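Local coordinates for glutathione transferase lambda1 (Populus trichocarpa, PDB 4PQH), which probably conjugates glutathione to electrophilic substrates or acts as a thiol transferase, as a Lambda-class member of the glutathione transferase superfamily, at residues A[125-129]-A[146-151]. Numbering follows the deposited sequence.
Sequences YTGSF and AAFDYI
Tyr125 and Tyr150 lay their rings face to face across two neighbouring helices, with centroids 3.8 Å apart and planes only 17° from parallel. The side chains run past one another in opposite directions, so that CE2 of Tyr125 sits 3.4 Å from CD1 of Tyr150 while each phenol oxygen heads for the other helix. For Tyr125 this places OH against the backbone, 3.3 Å from CA of Ala147 and 3.4 Å from CB of Tyr150. With CG anti to the backbone N (chi1 -173°), the Tyr125 ring reaches out toward 146-151; the axes of the two short segments come no nearer than 10.7 Å.

The buried, closely packed part lies one turn further along helix 113-137. Phe129 directs its edge at the face of Phe148, a T-shaped pair with CZ to CZ at 3.5 Å. CG1 of Ile151 meets CE1 of Phe129 at 3.7 Å, and CB of Ala147 sits near CD1 of the same ring; all four residues are buried. Tyr175 and Ile179 of helix 170-190 also pack on Phe129, whereas Leu201 of helix 199-208 touches Phe148 and Ile151. The tyrosine stack, by contrast, is just as close but partly exposed to solvent, and Ala146, one turn before Tyr150, is exposed. Replacing Tyr125 with an alanine would probably leave one face of the Tyr150 ring without its stacking partner and open a gap beside Ala147.

The contact thus joins helices 113-137 and 144-154, whose segments here run roughly antiparallel, at 147°, within the all-helical C-terminal domain of the transferase fold, away from the glutathione site. No hydrogen bond or salt bridge crosses between the two segments, which implies cohesion through aromatic stacking and apolar dispersion.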
loop_
_atom_site.group_PDB
_atom_site.type_symbol
_atom_site.label_atom_id
_atom_site.label_comp_id
_atom_site.label_asym_id
_atom_site.label_seq_id
_atom_site.Cartn_x
_atom_site.Cartn_y
_atom_site.Cartn_z
ATOM N N TYR A 125 -12.320 0.161 -7.003
ATOM C CA TYR A 125 -12.896 -0.897 -6.175
ATOM C C TYR A 125 -12.276 -1.005 -4.779
ATOM O O TYR A 125 -12.836 -1.671 -3.902
ATOM C CB TYR A 125 -12.800 -2.246 -6.908
ATOM C CG TYR A 125 -13.520 -3.373 -6.209
ATOM C CD1 TYR A 125 -14.908 -3.448 -6.214
ATOM C CD2 TYR A 125 -12.814 -4.357 -5.532
ATOM C CE1 TYR A 125 -15.568 -4.477 -5.573
ATOM C CE2 TYR A 125 -13.469 -5.390 -4.885
ATOM C CZ TYR A 125 -14.847 -5.444 -4.911
ATOM O OH TYR A 125 -15.508 -6.469 -4.264
ATOM N N THR A 126 -11.140 -0.350 -4.549
ATOM C CA THR A 126 -10.428 -0.515 -3.273
ATOM C C THR A 126 -11.265 -0.165 -2.045
ATOM O O THR A 126 -11.190 -0.863 -1.039
ATOM C CB THR A 126 -9.089 0.268 -3.210
ATOM O OG1 THR A 126 -9.327 1.661 -3.432
ATOM C CG2 THR A 126 -8.083 -0.276 -4.233
ATOM N N GLY A 127 -12.046 0.909 -2.123
ATOM C CA GLY A 127 -12.918 1.288 -1.020
ATOM C C GLY A 127 -13.934 0.211 -0.693
ATOM O O GLY A 127 -14.127 -0.139 0.478
ATOM N N SER A 128 -14.594 -0.309 -1.724
ATOM C CA SER A 128 -15.587 -1.367 -1.560
ATOM C C SER A 128 -14.947 -2.615 -0.992
ATOM O O SER A 128 -15.541 -3.310 -0.173
ATOM C CB SER A 128 -16.249 -1.703 -2.899
ATOM O OG SER A 128 -16.826 -0.553 -3.494
ATOM N N PHE A 129 -13.732 -2.909 -1.443
ATOM C CA PHE A 129 -13.014 -4.077 -0.971
ATOM C C PHE A 129 -12.771 -4.005 0.540
ATOM O O PHE A 129 -13.035 -4.960 1.275
ATOM C CB PHE A 129 -11.689 -4.208 -1.723
ATOM C CG PHE A 129 -10.898 -5.423 -1.344
ATOM C CD1 PHE A 129 -11.342 -6.694 -1.689
ATOM C CD2 PHE A 129 -9.716 -5.295 -0.632
ATOM C CE1 PHE A 129 -10.602 -7.823 -1.345
ATOM C CE2 PHE A 129 -8.970 -6.416 -0.286
ATOM C CZ PHE A 129 -9.420 -7.680 -0.640
ATOM N N ALA A 146 -17.721 -12.331 -1.281
ATOM C CA ALA A 146 -18.076 -11.657 -2.526
ATOM C C ALA A 146 -16.948 -10.750 -2.995
ATOM O O ALA A 146 -16.679 -10.650 -4.191
ATOM C CB ALA A 146 -19.348 -10.859 -2.343
ATOM N N ALA A 147 -16.273 -10.106 -2.052
ATOM C CA ALA A 147 -15.178 -9.206 -2.387
ATOM C C ALA A 147 -14.006 -9.987 -2.959
ATOM O O ALA A 147 -13.390 -9.585 -3.960
ATOM C CB ALA A 147 -14.750 -8.415 -1.162
ATOM N N PHE A 148 -13.692 -11.115 -2.337
ATOM C CA PHE A 148 -12.596 -11.930 -2.850
ATOM C C PHE A 148 -12.973 -12.661 -4.134
ATOM O O PHE A 148 -12.098 -12.980 -4.944
ATOM C CB PHE A 148 -12.035 -12.861 -1.771
ATOM C CG PHE A 148 -11.092 -12.173 -0.826
ATOM C CD1 PHE A 148 -9.781 -11.920 -1.215
ATOM C CD2 PHE A 148 -11.514 -11.746 0.429
ATOM C CE1 PHE A 148 -8.898 -11.277 -0.369
ATOM C CE2 PHE A 148 -10.627 -11.102 1.288
ATOM C CZ PHE A 148 -9.320 -10.865 0.882
ATOM N N ASP A 149 -14.261 -12.906 -4.337
ATOM C CA ASP A 149 -14.747 -13.403 -5.623
ATOM C C ASP A 149 -14.486 -12.375 -6.726
ATOM O O ASP A 149 -14.063 -12.729 -7.839
ATOM C CB ASP A 149 -16.240 -13.720 -5.558
ATOM C CG ASP A 149 -16.535 -14.987 -4.803
ATOM O OD1 ASP A 149 -15.591 -15.761 -4.527
ATOM O OD2 ASP A 149 -17.723 -15.209 -4.494
ATOM N N TYR A 150 -14.710 -11.103 -6.420
ATOM C CA TYR A 150 -14.447 -10.038 -7.381
ATOM C C TYR A 150 -12.964 -10.024 -7.751
ATOM O O TYR A 150 -12.603 -9.901 -8.924
ATOM C CB TYR A 150 -14.879 -8.678 -6.823
ATOM C CG TYR A 150 -14.727 -7.545 -7.812
ATOM C CD1 TYR A 150 -13.514 -6.884 -7.957
ATOM C CD2 TYR A 150 -15.793 -7.142 -8.606
ATOM C CE1 TYR A 150 -13.365 -5.851 -8.867
ATOM C CE2 TYR A 150 -15.658 -6.107 -9.514
ATOM C CZ TYR A 150 -14.439 -5.466 -9.642
ATOM O OH TYR A 150 -14.296 -4.437 -10.549
ATOM N N ILE A 151 -12.110 -10.156 -6.746
ATOM C CA ILE A 151 -10.665 -10.186 -6.951
ATOM C C ILE A 151 -10.245 -11.384 -7.810
ATOM O O ILE A 151 -9.440 -11.249 -8.742
ATOM C CB ILE A 151 -9.917 -10.210 -5.591
ATOM C CG1 ILE A 151 -10.175 -8.907 -4.824
ATOM C CG2 ILE A 151 -8.426 -10.461 -5.779
ATOM C CD1 ILE A 151 -9.808 -7.667 -5.601
#